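Local structure of serine protease inhibitor (Thermoanaerobacter tengcongensis, 2PEF) at residues S37-A49 with L61-L74. The protein probably inhibits serine proteases as a member of the serpin family, and is captured here in the latent state. Sequence-based numbering, arbitrary orientation. Where two conformers were deposited one is given.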
ATOM      1  N   SER A  37      -3.613   1.320   1.573  1.00 14.21           N
ATOM      2  CA  SER A  37      -4.569   0.884   0.562  1.00 14.37           C
ATOM      3  C   SER A  37      -5.174  -0.483   0.882  1.00 14.19           C
ATOM      4  O   SER A  37      -6.387  -0.675   0.768  1.00 15.63           O
ATOM      5  CB  SER A  37      -3.909   0.866  -0.817  1.00 14.30           C
ATOM      6  OG  SER A  37      -4.802   0.366  -1.795  1.00 12.92           O
ATOM      7  N   ALA A  38      -4.326  -1.425   1.285  1.00 14.24           N
ATOM      8  CA  ALA A  38      -4.774  -2.770   1.635  1.00 15.24           C
ATOM      9  C   ALA A  38      -5.711  -2.744   2.835  1.00 15.62           C
ATOM     10  O   ALA A  38      -6.787  -3.354   2.799  1.00 15.68           O
ATOM     11  CB  ALA A  38      -3.589  -3.677   1.897  1.00 16.32           C
ATOM     12  N   MET A  39      -5.294  -2.032   3.882  1.00 14.32           N
ATOM     13  CA  MET A  39      -6.096  -1.835   5.088  0.50 14.70           C
ATOM     14  C   MET A  39      -7.497  -1.317   4.764  1.00 15.13           C
ATOM     15  O   MET A  39      -8.501  -1.820   5.273  1.00 15.60           O
ATOM     16  CB  MET A  39      -5.382  -0.859   6.033  0.50 14.81           C
ATOM     17  CG  MET A  39      -6.203  -0.424   7.242  0.50 15.23           C
ATOM     18  SD  MET A  39      -6.542  -1.773   8.387  0.50 14.66           S
ATOM     19  CE  MET A  39      -4.947  -1.971   9.172  0.50 15.29           C
ATOM     20  N   LEU A  40      -7.560  -0.293   3.918  1.00 13.43           N
ATOM     21  CA  LEU A  40      -8.841   0.345   3.616  1.00 12.54           C
ATOM     22  C   LEU A  40      -9.814  -0.554   2.855  1.00 13.68           C
ATOM     23  O   LEU A  40     -11.001  -0.592   3.178  1.00 13.33           O
ATOM     24  CB  LEU A  40      -8.632   1.678   2.899  1.00 11.96           C
ATOM     25  CG  LEU A  40      -7.995   2.754   3.786  1.00 12.10           C
ATOM     26  CD1 LEU A  40      -7.519   3.925   2.945  1.00 14.19           C
ATOM     27  CD2 LEU A  40      -8.944   3.224   4.876  1.00 13.16           C
ATOM     28  N   ALA A  41      -9.312  -1.282   1.860  1.00 12.36           N
ATOM     29  CA  ALA A  41     -10.144  -2.199   1.088  1.00 14.00           C
ATOM     30  C   ALA A  41     -10.661  -3.317   1.986  1.00 15.34           C
ATOM     31  O   ALA A  41     -11.832  -3.690   1.918  1.00 15.81           O
ATOM     32  CB  ALA A  41      -9.358  -2.776  -0.074  1.00 15.15           C
ATOM     33  N   LEU A  42      -9.776  -3.834   2.838  1.00 14.86           N
ATOM     34  CA  LEU A  42     -10.116  -4.946   3.714  1.00 14.33           C
ATOM     35  C   LEU A  42     -11.012  -4.518   4.872  1.00 14.03           C
ATOM     36  O   LEU A  42     -11.864  -5.288   5.313  1.00 15.10           O
ATOM     37  CB  LEU A  42      -8.847  -5.627   4.231  1.00 14.15           C
ATOM     38  CG  LEU A  42      -8.009  -6.379   3.186  1.00 16.44           C
ATOM     39  CD1 LEU A  42      -6.614  -6.665   3.726  1.00 11.95           C
ATOM     40  CD2 LEU A  42      -8.688  -7.674   2.734  1.00 15.35           C
ATOM     41  N   ALA A  43     -10.812  -3.298   5.369  1.00 13.79           N
ATOM     42  CA  ALA A  43     -11.665  -2.781   6.440  1.00 14.05           C
ATOM     43  C   ALA A  43     -13.097  -2.575   5.946  1.00 13.86           C
ATOM     44  O   ALA A  43     -14.061  -2.910   6.655  1.00 14.67           O
ATOM     45  CB  ALA A  43     -11.089  -1.499   7.009  1.00 13.77           C
ATOM     46  N   MET A  44     -13.239  -2.046   4.729  1.00 14.88           N
ATOM     47  CA  MET A  44     -14.553  -1.936   4.086  1.00 14.40           C
ATOM     48  C   MET A  44     -15.209  -3.308   4.004  1.00 14.57           C
ATOM     49  O   MET A  44     -16.368  -3.476   4.385  1.00 15.97           O
ATOM     50  CB  MET A  44     -14.443  -1.348   2.674  1.00 14.45           C
ATOM     51  CG  MET A  44     -14.274   0.164   2.619  1.00 13.48           C
ATOM     52  SD  MET A  44     -14.654   0.839   0.992  1.00 16.21           S
ATOM     53  CE  MET A  44     -13.325   0.183  -0.012  1.00 16.48           C
ATOM     54  N   THR A  45     -14.442  -4.284   3.522  1.00 14.98           N
ATOM     55  CA  THR A  45     -14.919  -5.646   3.336  1.00 14.33           C
ATOM     56  C   THR A  45     -15.367  -6.267   4.661  1.00 14.93           C
ATOM     57  O   THR A  45     -16.375  -6.968   4.707  1.00 15.29           O
ATOM     58  CB  THR A  45     -13.838  -6.533   2.668  1.00 14.78           C
ATOM     59  OG1 THR A  45     -13.374  -5.905   1.466  1.00 15.89           O
ATOM     60  CG2 THR A  45     -14.389  -7.910   2.322  1.00 14.99           C
ATOM     61  N   ALA A  46     -14.627  -5.983   5.734  1.00 15.87           N
ATOM     62  CA  ALA A  46     -14.908  -6.547   7.054  1.00 15.28           C
ATOM     63  C   ALA A  46     -16.263  -6.116   7.618  1.00 15.65           C
ATOM     64  O   ALA A  46     -16.858  -6.831   8.430  1.00 15.91           O
ATOM     65  CB  ALA A  46     -13.785  -6.208   8.035  1.00 16.29           C
ATOM     66  N   ASN A  47     -16.746  -4.955   7.179  1.00 15.56           N
ATOM     67  CA  ASN A  47     -18.049  -4.441   7.607  1.00 14.99           C
ATOM     68  C   ASN A  47     -19.228  -5.223   7.045  1.00 15.05           C
ATOM     69  O   ASN A  47     -20.375  -5.003   7.444  1.00 13.68           O
ATOM     70  CB  ASN A  47     -18.175  -2.956   7.267  1.00 16.57           C
ATOM     71  CG  ASN A  47     -17.543  -2.074   8.319  1.00 15.68           C
ATOM     72  OD1 ASN A  47     -18.137  -1.823   9.369  1.00 16.84           O
ATOM     73  ND2 ASN A  47     -16.330  -1.610   8.055  1.00 16.76           N
ATOM     74  N   GLY A  48     -18.939  -6.132   6.119  1.00 15.40           N
ATOM     75  CA  GLY A  48     -19.950  -7.032   5.577  1.00 14.92           C
ATOM     76  C   GLY A  48     -19.875  -8.412   6.198  1.00 15.99           C
ATOM     77  O   GLY A  48     -20.726  -9.260   5.935  1.00 15.76           O
ATOM     78  N   ALA A  49     -18.855  -8.638   7.021  1.00 15.96           N
ATOM     79  CA  ALA A  49     -18.628  -9.948   7.630  1.00 16.27           C
ATOM     80  C   ALA A  49     -19.335 -10.094   8.975  1.00 15.97           C
ATOM     81  O   ALA A  49     -19.633  -9.102   9.645  1.00 17.03           O
ATOM     82  CB  ALA A  49     -17.138 -10.210   7.773  1.00 16.61           C
ATOM     83  N   LEU A  61      -6.442  -7.340  10.811  1.00 16.31           N
ATOM     84  CA  LEU A  61      -6.232  -5.917  10.554  1.00 15.86           C
ATOM     85  C   LEU A  61      -5.833  -5.101  11.782  1.00 15.45           C
ATOM     86  O   LEU A  61      -5.042  -4.162  11.674  1.00 15.01           O
ATOM     87  CB  LEU A  61      -7.486  -5.297   9.935  1.00 16.02           C
ATOM     88  CG  LEU A  61      -7.963  -5.861   8.594  1.00 16.50           C
ATOM     89  CD1 LEU A  61      -9.322  -5.283   8.228  1.00 18.99           C
ATOM     90  CD2 LEU A  61      -6.930  -5.586   7.499  1.00 16.30           C
ATOM     91  N   GLY A  62      -6.391  -5.443  12.940  1.00 14.36           N
ATOM     92  CA  GLY A  62      -6.263  -4.580  14.107  1.00 13.45           C
ATOM     93  C   GLY A  62      -5.968  -5.257  15.427  1.00 14.48           C
ATOM     94  O   GLY A  62      -5.890  -4.583  16.452  1.00 14.20           O
ATOM     95  N   LYS A  63      -5.808  -6.580  15.398  1.00 14.36           N
ATOM     96  CA  LYS A  63      -5.563  -7.390  16.603  1.00 15.53           C
ATOM     97  C   LYS A  63      -6.756  -7.353  17.563  1.00 15.00           C
ATOM     98  O   LYS A  63      -7.737  -8.076  17.377  1.00 14.78           O
ATOM     99  CB  LYS A  63      -4.288  -6.945  17.329  1.00 16.71           C
ATOM    100  CG  LYS A  63      -3.015  -7.009  16.515  1.00 19.88           C
ATOM    101  CD  LYS A  63      -1.969  -6.155  17.190  1.00 23.15           C
ATOM    102  CE  LYS A  63      -0.569  -6.629  16.923  1.00 23.87           C
ATOM    103  NZ  LYS A  63       0.352  -5.912  17.842  1.00 24.45           N
ATOM    104  N   ASP A  64      -6.667  -6.491  18.572  1.00 14.87           N
ATOM    105  CA  ASP A  64      -7.711  -6.358  19.589  1.00 15.85           C
ATOM    106  C   ASP A  64      -8.717  -5.246  19.274  1.00 16.47           C
ATOM    107  O   ASP A  64      -9.683  -5.046  20.018  1.00 17.29           O
ATOM    108  CB  ASP A  64      -7.083  -6.139  20.971  1.00 16.07           C
ATOM    109  CG  ASP A  64      -6.276  -4.850  21.058  1.00 18.22           C
ATOM    110  OD1 ASP A  64      -5.633  -4.458  20.061  1.00 21.26           O
ATOM    111  OD2 ASP A  64      -6.276  -4.234  22.144  1.00 21.22           O
ATOM    112  N   ILE A  65      -8.488  -4.529  18.178  1.00 16.83           N
ATOM    113  CA  ILE A  65      -9.382  -3.447  17.765  1.00 16.60           C
ATOM    114  C   ILE A  65     -10.584  -4.010  17.007  1.00 16.40           C
ATOM    115  O   ILE A  65     -10.427  -4.772  16.049  1.00 17.14           O
ATOM    116  CB  ILE A  65      -8.646  -2.380  16.903  1.00 16.74           C
ATOM    117  CG1 ILE A  65      -7.429  -1.827  17.655  1.00 17.74           C
ATOM    118  CG2 ILE A  65      -9.599  -1.245  16.511  1.00 17.85           C
ATOM    119  CD1 ILE A  65      -6.510  -0.970  16.816  1.00 15.75           C
ATOM    120  N   SER A  66     -11.782  -3.632  17.450  1.00 16.87           N
ATOM    121  CA  SER A  66     -13.028  -4.044  16.799  1.00 17.78           C
ATOM    122  C   SER A  66     -13.224  -3.269  15.497  1.00 17.54           C
ATOM    123  O   SER A  66     -12.610  -2.216  15.303  1.00 19.00           O
ATOM    124  CB  SER A  66     -14.212  -3.788  17.725  1.00 17.04           C
ATOM    125  OG  SER A  66     -14.507  -2.403  17.798  1.00 17.01           O
ATOM    126  N   ILE A  67     -14.082  -3.774  14.613  1.00 18.01           N
ATOM    127  CA  ILE A  67     -14.318  -3.107  13.324  1.00 17.77           C
ATOM    128  C   ILE A  67     -14.950  -1.721  13.498  1.00 17.60           C
ATOM    129  O   ILE A  67     -14.592  -0.779  12.788  1.00 17.91           O
ATOM    130  CB  ILE A  67     -15.116  -3.995  12.307  1.00 18.19           C
ATOM    131  CG1 ILE A  67     -15.105  -3.376  10.900  1.00 16.39           C
ATOM    132  CG2 ILE A  67     -16.543  -4.268  12.786  1.00 18.67           C
ATOM    133  CD1 ILE A  67     -13.709  -3.113  10.322  1.00 14.25           C
ATOM    134  N   GLU A  68     -15.868  -1.600  14.458  1.00 17.63           N
ATOM    135  CA  GLU A  68     -16.477  -0.311  14.784  1.00 16.81           C
ATOM    136  C   GLU A  68     -15.416   0.737  15.116  1.00 16.43           C
ATOM    137  O   GLU A  68     -15.469   1.858  14.613  1.00 16.67           O
ATOM    138  CB  GLU A  68     -17.460  -0.455  15.948  1.00 16.43           C
ATOM    139  N   ASP A  69     -14.451   0.359  15.954  1.00 16.69           N
ATOM    140  CA  ASP A  69     -13.361   1.254  16.339  1.00 16.25           C
ATOM    141  C   ASP A  69     -12.383   1.490  15.188  1.00 16.28           C
ATOM    142  O   ASP A  69     -11.915   2.615  14.988  1.00 15.29           O
ATOM    143  CB  ASP A  69     -12.629   0.725  17.579  1.00 16.91           C
ATOM    144  CG  ASP A  69     -13.356   1.046  18.878  1.00 19.36           C
ATOM    145  OD1 ASP A  69     -14.333   1.827  18.854  1.00 21.71           O
ATOM    146  OD2 ASP A  69     -12.937   0.523  19.934  1.00 22.27           O
ATOM    147  N   LEU A  70     -12.088   0.436  14.427  1.00 15.57           N
ATOM    148  CA  LEU A  70     -11.221   0.558  13.259  1.00 17.11           C
ATOM    149  C   LEU A  70     -11.811   1.526  12.232  1.00 15.57           C
ATOM    150  O   LEU A  70     -11.070   2.301  11.622  1.00 14.84           O
ATOM    151  CB  LEU A  70     -10.930  -0.808  12.621  1.00 16.87           C
ATOM    152  CG  LEU A  70      -9.821  -0.830  11.557  1.00 20.47           C
ATOM    153  CD1 LEU A  70      -8.450  -0.548  12.166  1.00 19.16           C
ATOM    154  CD2 LEU A  70      -9.806  -2.154  10.814  1.00 19.97           C
ATOM    155  N   ASN A  71     -13.132   1.470  12.055  1.00 14.25           N
ATOM    156  CA  ASN A  71     -13.857   2.416  11.204  1.00 15.14           C
ATOM    157  C   ASN A  71     -13.609   3.854  11.641  1.00 15.00           C
ATOM    158  O   ASN A  71     -13.304   4.719  10.816  1.00 15.49           O
ATOM    159  CB  ASN A  71     -15.368   2.147  11.235  1.00 14.29           C
ATOM    160  CG  ASN A  71     -15.765   0.894  10.486  1.00 15.49           C
ATOM    161  OD1 ASN A  71     -14.989   0.338   9.706  1.00 17.32           O
ATOM    162  ND2 ASN A  71     -16.987   0.431  10.730  1.00 13.73           N
ATOM    163  N   LYS A  72     -13.751   4.098  12.944  1.00 14.78           N
ATOM    164  CA  LYS A  72     -13.547   5.434  13.499  1.00 15.39           C
ATOM    165  C   LYS A  72     -12.099   5.882  13.307  1.00 14.80           C
ATOM    166  O   LYS A  72     -11.842   7.010  12.881  1.00 16.44           O
ATOM    167  CB  LYS A  72     -13.932   5.469  14.979  1.00 14.27           C
ATOM    168  CG  LYS A  72     -15.399   5.177  15.232  1.00 15.28           C
ATOM    169  CD  LYS A  72     -15.809   5.554  16.644  1.00 18.49           C
ATOM    170  CE  LYS A  72     -17.285   5.272  16.879  1.00 22.88           C
ATOM    171  NZ  LYS A  72     -17.560   3.818  17.053  1.00 28.72           N
ATOM    172  N   TYR A  73     -11.162   4.987  13.613  1.00 14.52           N
ATOM    173  CA  TYR A  73      -9.737   5.267  13.445  1.00 14.66           C
ATOM    174  C   TYR A  73      -9.386   5.621  12.000  1.00 14.50           C
ATOM    175  O   TYR A  73      -8.691   6.605  11.737  1.00 15.26           O
ATOM    176  CB  TYR A  73      -8.906   4.051  13.856  1.00 14.60           C
ATOM    177  CG  TYR A  73      -8.572   3.914  15.324  1.00 14.72           C
ATOM    178  CD1 TYR A  73      -8.718   2.682  15.968  1.00 13.68           C
ATOM    179  CD2 TYR A  73      -8.086   4.989  16.068  1.00 15.99           C
ATOM    180  CE1 TYR A  73      -8.397   2.528  17.308  1.00 15.12           C
ATOM    181  CE2 TYR A  73      -7.761   4.844  17.416  1.00 14.78           C
ATOM    182  CZ  TYR A  73      -7.916   3.608  18.025  1.00 14.75           C
ATOM    183  OH  TYR A  73      -7.603   3.446  19.353  1.00 17.25           O
ATOM    184  N   LEU A  74      -9.859   4.802  11.062  1.00 14.91           N
ATOM    185  CA  LEU A  74      -9.512   4.981   9.656  1.00 14.30           C
ATOM    186  C   LEU A  74     -10.164   6.227   9.068  1.00 14.33           C
ATOM    187  O   LEU A  74      -9.528   6.970   8.317  1.00 15.02           O
ATOM    188  CB  LEU A  74      -9.862   3.732   8.844  1.00 14.55           C
ATOM    189  CG  LEU A  74      -8.954   2.525   9.100  1.00 17.27           C
ATOM    190  CD1 LEU A  74      -9.440   1.327   8.318  1.00 17.75           C
ATOM    191  CD2 LEU A  74      -7.494   2.833   8.757  1.00 14.50           C
TER
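Across the contact of Met-39, Ala-43 and Asn-47 with Leu-74, Asn-71 and Ile-67, helix segments 37-46 and 67-74 run roughly antiparallel, their axes 10.3 Å apart at closest approach and their directions at 140°. Segment 61-74 opens with Leu-61, in the last turn of the preceding helix; a type II' turn from Gly-62 to Ile-65 then leads to Ser-66, N-cap of the next helix. Ala-43 is the small residue at the centre: its CB meets CD1 of Leu-74 at 3.5 Å, with CD2 of Leu-70 also beside it. In the conformer given, Met-39 wedges between the two helices of 61-74. With CG anti to the backbone N (chi1 172°) and the chain bent beyond it, CG lies against both methyls of Leu-74, while SD packs on CD2 of Leu-61 at 3.9 Å. That same CD2 rests against CB of Leu-42 at 3.8 Å. Further along, CD1 of Ile-67 sits 3.8 Å from CB of Ala-46. The polar end is a reciprocal amide pair: ND2 of Asn-71 donates to OD1 of Asn-47, and ND2 of Asn-47 to OD1 of Asn-71, each over 2.9 Å and nearly straight, with the amide planes 24° apart. ND2 of Asn-47 also reaches Ala-43 O from above its carbonyl plane, and Asn-71 OD1 has a second partner in Tyr-116 OH, which should hold both amides against turning. An alanine in place of Asn-47 would remove both bonds to Asn-71 and is likely to leave the buried Asn-71 amide less firmly oriented, its NH2 without this acceptor. Helix 106-116 borders the amide pair through Ile-111, and Leu-40 touches strand 158-169: this is buried helix-helix packing within the helical part of the serpin fold, joining three consecutive helices beside a strand of its central sheet.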